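Local coordinates for protein exosome complex component Rrp42 (Methanothermobacter thermautotrophicus, PDB 2WNR) that probably serves as a non-catalytic subunit of the RNA-degrading exosome, helping to shape the active site of its partner Rrp41, at residues H142-A154 / D208-S222. Residues are numbered along the deposited sequence; the frame is centred on the assembly and turned at random.
Sequences HIIDYDGNLFDAA and DPSLEEEDILTARIS
Asn-149 and Glu-214 hold the closely fitted middle of this contact. Asn-149 N donates to Glu-214 OE1 at 3.0 Å, arriving from above the carboxylate plane (69° out of it), and Tyr-146 OH also donates to this OE1, in a bond modelled as very short. One carboxylate oxygen thus ties the turn 146-149 to the helix 211-214. Beside it Leu-211 CD1 lies obliquely against the Tyr-146 ring, 3.4 Å from CE2. The Asn-149 side-chain amide makes three bonds. Its ND2 reaches Asp-208 OD1 at 2.7 Å, on the anti side of that carboxylate and nearly in the plane of the amide, and also donates to Asp-152 OD2, so both bonds fix the amide's rotation; its OD1 accepts from Asp-152 N as the N-cap of helix 150-164. CG set anti to the backbone N (chi1 -170°) brings the amide to Asp-208 and Asp-152. Arg-35 pairs with Asp-208 OD1 and probably balances its charge, close to that of Asp-152. Gly-148 CA makes a CA-H...O contact with Pro-209 O, 3.5 Å.

The side with exposed Glu-212 is looser: Asp-147 OD1 stands 4.5 Å from Glu-212 OE1, like charges without a bond, and Leu-211 N bonds only weakly to Asp-147 O.

At the other end Ser-222 OG, bonded to Thr-197, lies over one face of the Phe-151 ring, offset toward the rim, OG 3.8 Å from CG, while the Arg-220 guanidinium, salt-bridged to Glu-106, presents a face to Phe-151 CE2. The contact therefore joins the two halves of the RNase PH fold: the turn from strand 133-145 into helix 150-164 meets helix 211-214 and strand 219-226, with strand 193-201 and helix 102-117 packing around Phe-151.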
ATOM      1  N   HIS A 142      19.430  -4.002  10.493  1.00 21.69           N
ATOM      2  CA  HIS A 142      19.274  -2.559  10.556  1.00 21.55           C
ATOM      3  C   HIS A 142      20.567  -1.896  10.084  1.00 22.81           C
ATOM      4  O   HIS A 142      21.565  -1.838  10.820  1.00 23.50           O
ATOM      5  CB  HIS A 142      18.921  -2.140  11.984  1.00 20.88           C
ATOM      6  CG  HIS A 142      17.823  -1.128  12.065  1.00 22.07           C
ATOM      7  ND1 HIS A 142      16.518  -1.411  11.720  1.00 23.03           N
ATOM      8  CD2 HIS A 142      17.830   0.166  12.466  1.00 26.26           C
ATOM      9  CE1 HIS A 142      15.772  -0.337  11.896  1.00 22.13           C
ATOM     10  NE2 HIS A 142      16.544   0.635  12.346  1.00 24.98           N
ATOM     11  N   ILE A 143      20.560  -1.409   8.849  1.00 22.02           N
ATOM     12  CA  ILE A 143      21.776  -0.852   8.279  1.00 21.71           C
ATOM     13  C   ILE A 143      21.886   0.599   8.749  1.00 22.22           C
ATOM     14  O   ILE A 143      21.057   1.440   8.414  1.00 23.71           O
ATOM     15  CB  ILE A 143      21.855  -1.021   6.738  1.00 21.33           C
ATOM     16  CG1 ILE A 143      22.062  -2.493   6.339  1.00 21.09           C
ATOM     17  CG2 ILE A 143      23.022  -0.271   6.187  1.00 22.57           C
ATOM     18  CD1 ILE A 143      20.876  -3.421   6.560  1.00 19.40           C
ATOM     19  N   ILE A 144      22.927   0.854   9.539  1.00 22.84           N
ATOM     20  CA  ILE A 144      23.133   2.094  10.272  1.00 21.93           C
ATOM     21  C   ILE A 144      24.091   3.026   9.535  1.00 21.78           C
ATOM     22  O   ILE A 144      23.951   4.247   9.595  1.00 20.30           O
ATOM     23  CB  ILE A 144      23.690   1.760  11.687  1.00 22.42           C
ATOM     24  CG1 ILE A 144      22.705   0.874  12.477  1.00 28.20           C
ATOM     25  CG2 ILE A 144      24.028   2.986  12.474  1.00 26.14           C
ATOM     26  CD1 ILE A 144      21.298   1.449  12.676  1.00 25.72           C
ATOM     27  N   ASP A 145      25.059   2.441   8.836  1.00 21.97           N
ATOM     28  CA  ASP A 145      26.132   3.182   8.169  1.00 22.23           C
ATOM     29  C   ASP A 145      26.587   2.311   7.005  1.00 23.33           C
ATOM     30  O   ASP A 145      26.790   1.099   7.169  1.00 23.55           O
ATOM     31  CB  ASP A 145      27.292   3.401   9.144  1.00 22.52           C
ATOM     32  CG  ASP A 145      27.886   4.827   9.093  1.00 24.53           C
ATOM     33  OD1 ASP A 145      27.519   5.654   8.226  1.00 22.54           O
ATOM     34  OD2 ASP A 145      28.744   5.116   9.954  1.00 21.53           O
ATOM     35  N   TYR A 146      26.717   2.902   5.823  1.00 23.24           N
ATOM     36  CA  TYR A 146      27.133   2.134   4.653  1.00 23.30           C
ATOM     37  C   TYR A 146      28.405   2.699   4.039  1.00 23.80           C
ATOM     38  O   TYR A 146      28.399   3.796   3.470  1.00 24.33           O
ATOM     39  CB  TYR A 146      26.003   2.041   3.618  1.00 23.36           C
ATOM     40  CG  TYR A 146      26.433   1.529   2.253  1.00 23.75           C
ATOM     41  CD1 TYR A 146      27.019   0.271   2.100  1.00 22.18           C
ATOM     42  CD2 TYR A 146      26.253   2.312   1.113  1.00 26.49           C
ATOM     43  CE1 TYR A 146      27.422  -0.194   0.847  1.00 20.89           C
ATOM     44  CE2 TYR A 146      26.648   1.857  -0.145  1.00 26.50           C
ATOM     45  CZ  TYR A 146      27.233   0.605  -0.269  1.00 26.09           C
ATOM     46  OH  TYR A 146      27.619   0.156  -1.515  1.00 30.18           O
ATOM     47  N   ASP A 147      29.495   1.946   4.164  1.00 23.74           N
ATOM     48  CA  ASP A 147      30.785   2.367   3.628  1.00 24.40           C
ATOM     49  C   ASP A 147      31.407   1.220   2.838  1.00 25.10           C
ATOM     50  O   ASP A 147      32.628   1.098   2.778  1.00 27.61           O
ATOM     51  CB  ASP A 147      31.717   2.835   4.763  1.00 23.29           C
ATOM     52  CG  ASP A 147      32.834   3.768   4.281  1.00 26.45           C
ATOM     53  OD1 ASP A 147      32.717   4.345   3.176  1.00 29.34           O
ATOM     54  OD2 ASP A 147      33.837   3.951   5.020  1.00 30.48           O
ATOM     55  N   GLY A 148      30.562   0.382   2.239  1.00 25.31           N
ATOM     56  CA  GLY A 148      31.018  -0.751   1.427  1.00 24.88           C
ATOM     57  C   GLY A 148      30.692  -2.133   1.985  1.00 24.86           C
ATOM     58  O   GLY A 148      30.879  -2.402   3.174  1.00 25.33           O
ATOM     59  N   ASN A 149      30.212  -3.014   1.114  1.00 23.92           N
ATOM     60  CA  ASN A 149      30.062  -4.436   1.437  1.00 24.26           C
ATOM     61  C   ASN A 149      29.047  -4.703   2.547  1.00 24.61           C
ATOM     62  O   ASN A 149      29.394  -4.983   3.695  1.00 25.61           O
ATOM     63  CB  ASN A 149      31.424  -5.071   1.760  1.00 24.01           C
ATOM     64  CG  ASN A 149      31.364  -6.587   1.857  1.00 23.26           C
ATOM     65  OD1 ASN A 149      30.336  -7.207   1.592  1.00 23.81           O
ATOM     66  ND2 ASN A 149      32.485  -7.189   2.237  1.00 25.13           N
ATOM     67  N   LEU A 150      27.783  -4.616   2.178  1.00 24.35           N
ATOM     68  CA  LEU A 150      26.709  -4.895   3.081  1.00 23.61           C
ATOM     69  C   LEU A 150      26.576  -6.394   3.389  1.00 23.82           C
ATOM     70  O   LEU A 150      26.276  -6.777   4.512  1.00 23.54           O
ATOM     71  CB  LEU A 150      25.438  -4.378   2.440  1.00 25.07           C
ATOM     72  CG  LEU A 150      24.798  -3.053   2.860  1.00 23.53           C
ATOM     73  CD1 LEU A 150      25.630  -1.954   3.533  1.00 21.95           C
ATOM     74  CD2 LEU A 150      23.775  -2.601   1.826  1.00 20.54           C
ATOM     75  N   PHE A 151      26.815  -7.228   2.384  1.00 23.96           N
ATOM     76  CA  PHE A 151      26.571  -8.664   2.478  1.00 24.36           C
ATOM     77  C   PHE A 151      27.382  -9.352   3.578  1.00 25.22           C
ATOM     78  O   PHE A 151      26.821 -10.102   4.396  1.00 25.26           O
ATOM     79  CB  PHE A 151      26.831  -9.347   1.130  1.00 23.13           C
ATOM     80  CG  PHE A 151      26.043  -8.769   0.006  1.00 23.81           C
ATOM     81  CD1 PHE A 151      24.798  -9.295  -0.329  1.00 24.61           C
ATOM     82  CD2 PHE A 151      26.537  -7.691  -0.722  1.00 26.44           C
ATOM     83  CE1 PHE A 151      24.051  -8.751  -1.370  1.00 25.39           C
ATOM     84  CE2 PHE A 151      25.797  -7.137  -1.768  1.00 24.04           C
ATOM     85  CZ  PHE A 151      24.553  -7.667  -2.090  1.00 24.65           C
ATOM     86  N   ASP A 152      28.694  -9.097   3.588  1.00 25.30           N
ATOM     87  CA  ASP A 152      29.589  -9.785   4.513  1.00 24.90           C
ATOM     88  C   ASP A 152      29.313  -9.332   5.929  1.00 24.45           C
ATOM     89  O   ASP A 152      29.274 -10.154   6.839  1.00 26.31           O
ATOM     90  CB  ASP A 152      31.047  -9.558   4.131  1.00 24.63           C
ATOM     91  CG  ASP A 152      31.377 -10.087   2.747  1.00 27.21           C
ATOM     92  OD1 ASP A 152      30.498 -10.710   2.119  1.00 26.60           O
ATOM     93  OD2 ASP A 152      32.525  -9.887   2.285  1.00 27.27           O
ATOM     94  N   ALA A 153      29.088  -8.029   6.092  1.00 23.55           N
ATOM     95  CA  ALA A 153      28.699  -7.433   7.369  1.00 22.70           C
ATOM     96  C   ALA A 153      27.347  -7.963   7.845  1.00 23.37           C
ATOM     97  O   ALA A 153      27.171  -8.246   9.032  1.00 23.75           O
ATOM     98  CB  ALA A 153      28.662  -5.925   7.259  1.00 21.17           C
ATOM     99  N   ALA A 154      26.409  -8.110   6.907  1.00 23.70           N
ATOM    100  CA  ALA A 154      25.056  -8.570   7.220  1.00 22.40           C
ATOM    101  C   ALA A 154      25.050 -10.014   7.685  1.00 23.18           C
ATOM    102  O   ALA A 154      24.488 -10.324   8.729  1.00 25.43           O
ATOM    103  CB  ALA A 154      24.127  -8.370   6.040  1.00 21.15           C
ATOM    104  N   ASP A 208      36.206  -7.917  -0.055  1.00 23.17           N
ATOM    105  CA  ASP A 208      35.637  -6.935   0.870  1.00 22.59           C
ATOM    106  C   ASP A 208      35.852  -5.500   0.364  1.00 22.44           C
ATOM    107  O   ASP A 208      36.767  -4.796   0.815  1.00 22.75           O
ATOM    108  CB  ASP A 208      36.197  -7.166   2.279  1.00 22.26           C
ATOM    109  CG  ASP A 208      35.752  -6.123   3.266  1.00 24.71           C
ATOM    110  OD1 ASP A 208      34.572  -5.741   3.222  1.00 24.64           O
ATOM    111  OD2 ASP A 208      36.585  -5.679   4.087  1.00 24.57           O
ATOM    112  N   PRO A 209      35.018  -5.068  -0.602  1.00 21.96           N
ATOM    113  CA  PRO A 209      35.220  -3.770  -1.251  1.00 21.90           C
ATOM    114  C   PRO A 209      34.754  -2.583  -0.431  1.00 21.90           C
ATOM    115  O   PRO A 209      33.758  -2.663   0.276  1.00 23.13           O
ATOM    116  CB  PRO A 209      34.384  -3.884  -2.527  1.00 21.86           C
ATOM    117  CG  PRO A 209      33.354  -4.878  -2.217  1.00 20.12           C
ATOM    118  CD  PRO A 209      33.951  -5.847  -1.255  1.00 20.72           C
ATOM    119  N   SER A 210      35.481  -1.481  -0.543  1.00 23.34           N
ATOM    120  CA  SER A 210      35.117  -0.230   0.125  1.00 22.98           C
ATOM    121  C   SER A 210      34.087   0.496  -0.717  1.00 23.68           C
ATOM    122  O   SER A 210      33.815   0.086  -1.847  1.00 24.53           O
ATOM    123  CB  SER A 210      36.352   0.639   0.285  1.00 22.42           C
ATOM    124  OG  SER A 210      36.948   0.859  -0.974  1.00 22.35           O
ATOM    125  N   LEU A 211      33.501   1.558  -0.169  1.00 23.81           N
ATOM    126  CA  LEU A 211      32.535   2.366  -0.910  1.00 23.34           C
ATOM    127  C   LEU A 211      33.159   2.863  -2.211  1.00 23.36           C
ATOM    128  O   LEU A 211      32.536   2.799  -3.265  1.00 23.99           O
ATOM    129  CB  LEU A 211      32.054   3.551  -0.073  1.00 23.07           C
ATOM    130  CG  LEU A 211      30.869   4.336  -0.638  1.00 23.94           C
ATOM    131  CD1 LEU A 211      29.559   3.603  -0.367  1.00 24.36           C
ATOM    132  CD2 LEU A 211      30.817   5.736  -0.061  1.00 20.25           C
ATOM    133  N   GLU A 212      34.401   3.334  -2.123  1.00 23.15           N
ATOM    134  CA  GLU A 212      35.136   3.845  -3.271  1.00 23.71           C
ATOM    135  C   GLU A 212      35.243   2.780  -4.365  1.00 23.88           C
ATOM    136  O   GLU A 212      35.126   3.087  -5.557  1.00 25.09           O
ATOM    137  CB  GLU A 212      36.529   4.332  -2.842  1.00 23.51           C
ATOM    138  CG  GLU A 212      36.543   5.643  -2.033  1.00 24.51           C
ATOM    139  CD  GLU A 212      35.909   5.530  -0.637  1.00 30.20           C
ATOM    140  OE1 GLU A 212      35.809   4.399  -0.088  1.00 31.01           O
ATOM    141  OE2 GLU A 212      35.510   6.583  -0.088  1.00 31.41           O
ATOM    142  N   GLU A 213      35.447   1.534  -3.945  1.00 23.42           N
ATOM    143  CA  GLU A 213      35.602   0.404  -4.864  1.00 23.00           C
ATOM    144  C   GLU A 213      34.263  -0.065  -5.433  1.00 23.89           C
ATOM    145  O   GLU A 213      34.181  -0.393  -6.618  1.00 25.06           O
ATOM    146  CB  GLU A 213      36.342  -0.746  -4.178  1.00 22.20           C
ATOM    147  CG  GLU A 213      37.821  -0.449  -3.957  1.00 23.40           C
ATOM    148  CD  GLU A 213      38.477  -1.316  -2.896  1.00 24.53           C
ATOM    149  OE1 GLU A 213      37.758  -2.005  -2.138  1.00 22.77           O
ATOM    150  OE2 GLU A 213      39.723  -1.290  -2.818  1.00 21.38           O
ATOM    151  N   GLU A 214      33.221  -0.086  -4.598  1.00 23.53           N
ATOM    152  CA  GLU A 214      31.870  -0.437  -5.048  1.00 23.95           C
ATOM    153  C   GLU A 214      31.316   0.524  -6.108  1.00 24.29           C
ATOM    154  O   GLU A 214      30.525   0.127  -6.958  1.00 25.81           O
ATOM    155  CB  GLU A 214      30.905  -0.551  -3.869  1.00 22.71           C
ATOM    156  CG  GLU A 214      31.123  -1.789  -3.019  1.00 25.67           C
ATOM    157  CD  GLU A 214      29.872  -2.232  -2.283  1.00 31.04           C
ATOM    158  OE1 GLU A 214      29.446  -1.524  -1.354  1.00 34.36           O
ATOM    159  OE2 GLU A 214      29.316  -3.301  -2.628  1.00 33.07           O
ATOM    160  N   ASP A 215      31.743   1.779  -6.066  1.00 24.61           N
ATOM    161  CA  ASP A 215      31.334   2.774  -7.051  1.00 25.78           C
ATOM    162  C   ASP A 215      31.795   2.437  -8.464  1.00 25.84           C
ATOM    163  O   ASP A 215      31.147   2.829  -9.434  1.00 26.98           O
ATOM    164  CB  ASP A 215      31.897   4.150  -6.678  1.00 26.22           C
ATOM    165  CG  ASP A 215      30.876   5.043  -6.011  1.00 28.45           C
ATOM    166  OD1 ASP A 215      30.027   4.522  -5.248  1.00 32.33           O
ATOM    167  OD2 ASP A 215      30.940   6.278  -6.245  1.00 30.65           O
ATOM    168  N   ILE A 216      32.917   1.722  -8.576  1.00 25.06           N
ATOM    169  CA  ILE A 216      33.601   1.576  -9.860  1.00 23.68           C
ATOM    170  C   ILE A 216      33.778   0.139 -10.340  1.00 24.01           C
ATOM    171  O   ILE A 216      34.274  -0.079 -11.459  1.00 24.85           O
ATOM    172  CB  ILE A 216      34.988   2.243  -9.834  1.00 23.09           C
ATOM    173  CG1 ILE A 216      35.911   1.503  -8.864  1.00 21.78           C
ATOM    174  CG2 ILE A 216      34.858   3.733  -9.510  1.00 22.21           C
ATOM    175  CD1 ILE A 216      37.285   1.301  -9.400  1.00 26.56           C
ATOM    176  N   LEU A 217      33.392  -0.832  -9.507  1.00 23.04           N
ATOM    177  CA  LEU A 217      33.547  -2.241  -9.839  1.00 21.05           C
ATOM    178  C   LEU A 217      32.819  -2.570 -11.137  1.00 20.90           C
ATOM    179  O   LEU A 217      31.866  -1.888 -11.504  1.00 19.31           O
ATOM    180  CB  LEU A 217      33.052  -3.137  -8.695  1.00 22.54           C
ATOM    181  CG  LEU A 217      31.614  -3.042  -8.148  1.00 22.46           C
ATOM    182  CD1 LEU A 217      30.574  -3.531  -9.142  1.00 18.58           C
ATOM    183  CD2 LEU A 217      31.499  -3.824  -6.858  1.00 22.40           C
ATOM    184  N   THR A 218      33.302  -3.593 -11.840  1.00 21.35           N
ATOM    185  CA  THR A 218      32.634  -4.121 -13.020  1.00 21.28           C
ATOM    186  C   THR A 218      31.476  -5.025 -12.560  1.00 21.96           C
ATOM    187  O   THR A 218      30.343  -4.929 -13.056  1.00 21.95           O
ATOM    188  CB  THR A 218      33.636  -4.906 -13.894  1.00 21.24           C
ATOM    189  OG1 THR A 218      34.603  -4.002 -14.437  1.00 19.95           O
ATOM    190  CG2 THR A 218      32.936  -5.656 -15.041  1.00 21.18           C
ATOM    191  N   ALA A 219      31.781  -5.890 -11.597  1.00 20.84           N
ATOM    192  CA  ALA A 219      30.834  -6.828 -11.047  1.00 20.44           C
ATOM    193  C   ALA A 219      31.322  -7.261  -9.677  1.00 21.44           C
ATOM    194  O   ALA A 219      32.462  -6.967  -9.282  1.00 22.80           O
ATOM    195  CB  ALA A 219      30.710  -8.004 -11.944  1.00 20.10           C
ATOM    196  N   ARG A 220      30.459  -7.961  -8.952  1.00 21.19           N
ATOM    197  CA  ARG A 220      30.791  -8.459  -7.625  1.00 22.28           C
ATOM    198  C   ARG A 220      30.288  -9.878  -7.502  1.00 22.18           C
ATOM    199  O   ARG A 220      29.381 -10.272  -8.226  1.00 22.63           O
ATOM    200  CB  ARG A 220      30.125  -7.598  -6.549  1.00 23.49           C
ATOM    201  CG  ARG A 220      28.593  -7.618  -6.628  1.00 23.87           C
ATOM    202  CD  ARG A 220      27.922  -7.208  -5.348  1.00 24.74           C
ATOM    203  NE  ARG A 220      26.763  -6.448  -5.685  1.00 22.54           N
ATOM    204  CZ  ARG A 220      25.464  -6.739  -5.677  1.00 26.59           C
ATOM    205  NH1 ARG A 220      24.703  -5.765  -6.122  1.00 31.62           N
ATOM    206  NH2 ARG A 220      24.897  -7.871  -5.261  1.00 26.73           N
ATOM    207  N   ILE A 221      30.861 -10.639  -6.578  1.00 22.36           N
ATOM    208  CA  ILE A 221      30.357 -11.983  -6.269  1.00 22.07           C
ATOM    209  C   ILE A 221      30.448 -12.286  -4.765  1.00 21.94           C
ATOM    210  O   ILE A 221      31.490 -12.111  -4.143  1.00 21.34           O
ATOM    211  CB  ILE A 221      31.037 -13.091  -7.134  1.00 22.09           C
ATOM    212  CG1 ILE A 221      30.471 -14.471  -6.785  1.00 24.44           C
ATOM    213  CG2 ILE A 221      32.556 -13.048  -6.996  1.00 20.79           C
ATOM    214  CD1 ILE A 221      30.723 -15.539  -7.823  1.00 22.49           C
ATOM    215  N   SER A 222      29.329 -12.703  -4.186  1.00 22.83           N
ATOM    216  CA  SER A 222      29.278 -13.071  -2.781  1.00 23.05           C
ATOM    217  C   SER A 222      29.193 -14.575  -2.665  1.00 23.43           C
ATOM    218  O   SER A 222      28.369 -15.206  -3.341  1.00 24.45           O
ATOM    219  CB  SER A 222      28.066 -12.440  -2.102  1.00 21.84           C
ATOM    220  OG  SER A 222      28.097 -11.035  -2.246  1.00 23.93           O
TER